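Local coordinates for putative uncharacterized protein (Vibrio cholerae, PDB 4G7X) that is probably the N-terminal domain of a CTXphi minor coat protein (pIII), thought to bind host TolA during infection, at residues F26-Q34 and G51-N59. Numbering follows the deposited sequence. Where two conformers were deposited one is given.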
loop_
_atom_site.group_PDB
_atom_site.type_symbol
_atom_site.label_atom_id
_atom_site.label_comp_id
_atom_site.label_asym_id
_atom_site.label_seq_id
_atom_site.Cartn_x
_atom_site.Cartn_y
_atom_site.Cartn_z
ATOM N N PHE A 26 -10.114 1.085 -7.008
ATOM C CA PHE A 26 -11.269 1.592 -7.745
ATOM C C PHE A 26 -11.583 0.662 -8.898
ATOM O O PHE A 26 -10.785 -0.221 -9.240
ATOM C CB PHE A 26 -11.006 3.009 -8.270
ATOM C CG PHE A 26 -10.607 3.981 -7.199
ATOM C CD1 PHE A 26 -11.575 4.642 -6.451
ATOM C CD2 PHE A 26 -9.266 4.208 -6.914
ATOM C CE1 PHE A 26 -11.212 5.528 -5.448
ATOM C CE2 PHE A 26 -8.895 5.088 -5.908
ATOM C CZ PHE A 26 -9.868 5.750 -5.176
ATOM N N GLY A 27 -12.746 0.866 -9.503
ATOM C CA GLY A 27 -13.124 0.102 -10.676
ATOM C C GLY A 27 -12.220 0.357 -11.864
ATOM O O GLY A 27 -11.608 1.423 -11.987
ATOM N N PHE A 28 -12.128 -0.637 -12.740
ATOM C CA PHE A 28 -11.361 -0.524 -13.968
ATOM C C PHE A 28 -11.889 0.640 -14.802
ATOM O O PHE A 28 -13.095 0.911 -14.815
ATOM C CB PHE A 28 -11.483 -1.835 -14.741
ATOM C CG PHE A 28 -10.411 -2.050 -15.768
ATOM C CD1 PHE A 28 -10.745 -2.158 -17.115
ATOM C CD2 PHE A 28 -9.069 -2.171 -15.397
ATOM C CE1 PHE A 28 -9.765 -2.372 -18.073
ATOM C CE2 PHE A 28 -8.084 -2.381 -16.351
ATOM C CZ PHE A 28 -8.434 -2.482 -17.692
ATOM N N GLY A 29 -10.979 1.354 -15.463
ATOM C CA GLY A 29 -11.370 2.478 -16.314
ATOM C C GLY A 29 -11.767 3.731 -15.549
ATOM O O GLY A 29 -12.345 4.658 -16.111
ATOM N N SER A 30 -11.462 3.772 -14.257
ATOM C CA SER A 30 -11.697 4.981 -13.478
ATOM C C SER A 30 -10.744 6.076 -13.937
ATOM O O SER A 30 -9.607 5.785 -14.313
ATOM C CB SER A 30 -11.438 4.728 -11.992
ATOM O OG SER A 30 -12.448 3.924 -11.414
ATOM N N PRO A 31 -11.198 7.340 -13.892
ATOM C CA PRO A 31 -10.236 8.427 -13.984
ATOM C C PRO A 31 -9.332 8.355 -12.761
ATOM O O PRO A 31 -9.636 7.623 -11.807
ATOM C CB PRO A 31 -11.119 9.670 -13.918
ATOM C CG PRO A 31 -12.269 9.236 -13.072
ATOM C CD PRO A 31 -12.533 7.823 -13.504
ATOM N N ILE A 32 -8.225 9.084 -12.782
ATOM C CA ILE A 32 -7.343 9.130 -11.626
ATOM C C ILE A 32 -8.058 9.899 -10.524
ATOM O O ILE A 32 -8.131 11.128 -10.547
ATOM C CB ILE A 32 -5.972 9.746 -11.959
ATOM C CG1 ILE A 32 -5.332 9.006 -13.139
ATOM C CG2 ILE A 32 -5.067 9.693 -10.731
ATOM C CD1 ILE A 32 -3.952 9.501 -13.523
ATOM N N VAL A 33 -8.613 9.156 -9.572
ATOM C CA VAL A 33 -9.424 9.744 -8.516
ATOM C C VAL A 33 -8.571 10.725 -7.709
ATOM O O VAL A 33 -7.509 10.372 -7.206
ATOM C CB VAL A 33 -10.080 8.644 -7.646
ATOM C CG1 VAL A 33 -10.873 9.253 -6.504
ATOM C CG2 VAL A 33 -10.992 7.770 -8.502
ATOM N N GLN A 34 -9.025 11.972 -7.640
ATOM C CA GLN A 34 -8.201 13.074 -7.133
ATOM C C GLN A 34 -8.265 13.245 -5.623
ATOM O O GLN A 34 -7.245 13.448 -4.966
ATOM C CB GLN A 34 -8.590 14.385 -7.827
ATOM C CG GLN A 34 -8.286 14.391 -9.322
ATOM C CD GLN A 34 -6.800 14.369 -9.611
ATOM O OE1 GLN A 34 -6.088 15.323 -9.302
ATOM N NE2 GLN A 34 -6.319 13.280 -10.191
ATOM N N GLY A 51 4.799 11.245 -12.318
ATOM C CA GLY A 51 3.376 11.531 -12.487
ATOM C C GLY A 51 2.581 11.037 -11.298
ATOM O O GLY A 51 3.149 10.736 -10.245
ATOM N N PHE A 52 1.264 10.956 -11.458
ATOM C CA PHE A 52 0.424 10.430 -10.389
ATOM C C PHE A 52 0.808 8.991 -10.077
ATOM O O PHE A 52 1.116 8.213 -10.978
ATOM C CB PHE A 52 -1.053 10.526 -10.770
ATOM C CG PHE A 52 -1.553 11.936 -10.856
ATOM C CD1 PHE A 52 -1.882 12.497 -12.086
ATOM C CD2 PHE A 52 -1.669 12.710 -9.711
ATOM C CE1 PHE A 52 -2.336 13.807 -12.159
ATOM C CE2 PHE A 52 -2.116 14.021 -9.776
ATOM C CZ PHE A 52 -2.450 14.571 -11.006
ATOM N N VAL A 53 0.808 8.649 -8.793
ATOM C CA VAL A 53 1.151 7.295 -8.367
ATOM C C VAL A 53 -0.122 6.450 -8.434
ATOM O O VAL A 53 -0.821 6.255 -7.439
ATOM C CB VAL A 53 1.797 7.272 -6.968
ATOM C CG1 VAL A 53 2.347 5.884 -6.675
ATOM C CG2 VAL A 53 2.908 8.313 -6.878
ATOM N N TRP A 54 -0.391 5.958 -9.639
ATOM C CA TRP A 54 -1.676 5.394 -10.035
ATOM C C TRP A 54 -1.454 4.424 -11.154
ATOM O O TRP A 54 -0.654 4.685 -12.050
ATOM C CB TRP A 54 -2.587 6.518 -10.528
ATOM C CG TRP A 54 -3.865 6.046 -11.174
ATOM C CD1 TRP A 54 -4.044 5.604 -12.484
ATOM C CD2 TRP A 54 -5.189 5.953 -10.554
ATOM N NE1 TRP A 54 -5.346 5.247 -12.708
ATOM C CE2 TRP A 54 -6.091 5.435 -11.590
ATOM C CE3 TRP A 54 -5.699 6.235 -9.293
ATOM C CZ2 TRP A 54 -7.439 5.232 -11.350
ATOM C CZ3 TRP A 54 -7.059 6.018 -9.060
ATOM C CH2 TRP A 54 -7.906 5.523 -10.063
ATOM N N SER A 55 -2.174 3.304 -11.135
ATOM C CA SER A 55 -2.183 2.395 -12.280
ATOM C C SER A 55 -3.463 1.577 -12.330
ATOM O O SER A 55 -4.122 1.391 -11.312
ATOM C CB SER A 55 -0.952 1.480 -12.269
ATOM O OG SER A 55 -0.919 0.660 -11.116
ATOM N N CYS A 56 -3.818 1.114 -13.527
ATOM C CA CYS A 56 -4.929 0.173 -13.692
ATOM C C CYS A 56 -4.382 -1.167 -14.186
ATOM O O CYS A 56 -3.474 -1.199 -15.026
ATOM C CB CYS A 56 -6.020 0.734 -14.616
ATOM S SG CYS A 56 -6.748 2.296 -14.043
ATOM N N LEU A 57 -4.930 -2.254 -13.645
ATOM C CA LEU A 57 -4.455 -3.609 -13.920
ATOM C C LEU A 57 -5.604 -4.533 -14.311
ATOM O O LEU A 57 -6.746 -4.320 -13.911
ATOM C CB LEU A 57 -3.755 -4.195 -12.690
ATOM C CG LEU A 57 -2.809 -3.325 -11.866
ATOM C CD1 LEU A 57 -3.595 -2.320 -11.040
ATOM C CD2 LEU A 57 -1.959 -4.202 -10.961
ATOM N N SER A 58 -5.278 -5.564 -15.087
ATOM C CA SER A 58 -6.227 -6.617 -15.437
ATOM C C SER A 58 -5.496 -7.943 -15.274
ATOM O O SER A 58 -4.672 -8.314 -16.111
ATOM C CB SER A 58 -6.724 -6.438 -16.869
ATOM O OG SER A 58 -7.682 -7.427 -17.205
ATOM N N ASN A 59 -5.782 -8.638 -14.176
ATOM C CA ASN A 59 -5.067 -9.868 -13.834
ATOM C C ASN A 59 -5.892 -10.817 -12.957
ATOM O O ASN A 59 -7.123 -10.738 -12.936
ATOM C CB ASN A 59 -3.711 -9.537 -13.180
ATOM C CG ASN A 59 -3.848 -8.689 -11.925
ATOM O OD1 ASN A 59 -4.835 -8.779 -11.198
ATOM N ND2 ASN A 59 -2.835 -7.873 -11.657
#
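Ile32 lies over one face of the Trp54 indole. Its CG1 stands 3.7 Å from the centroid of the five-membered ring and 8° off the ring normal, a CH-pi contact, while CA lies over the middle of the indole and CG2 sits to one side, 3.7 Å from Trp54 CD2. Trp54 carries its CG anti to the backbone N (chi1 171°), which extends the indole from strand 51-59 into the curve of the 26-34 loop. There the far end of its six-membered ring meets backbone, with Pro31 O 3.2 Å from Trp54 CH2, and Phe26, whose CD2 is 3.6 Å from Trp54 CZ3. The Phe26 ring is tilted 27° from the indole and slid so far aside that the two barely overlap; Val33 CG2 covers the centre of one Phe26 face. Beyond the tryptophan, Ile32 CD1 reaches Phe52, and the Gln34 amide stands nearly perpendicular to that ring, NE2 above one face near the rim. A nearly straight bond from NE2 to Ile32 O (2.8 Å) fixes the amide. At the other end, Phe28, in the type II turn Gly27-Ser30, packs CE2 3.4 Å from Leu57 O, close to Cys56, which is disulfide-bonded to Cys65. Gly27 O takes two donors from one face, Ser30 N and Ser30 OG (OG 2.7 Å away); OG also hydrogen-bonds to Ser90 N. Shape fit and CH-pi packing round Trp54 thus join loop to strand, while hydrogen bonds inside 26-34 hold the loop in the form that receives the indole.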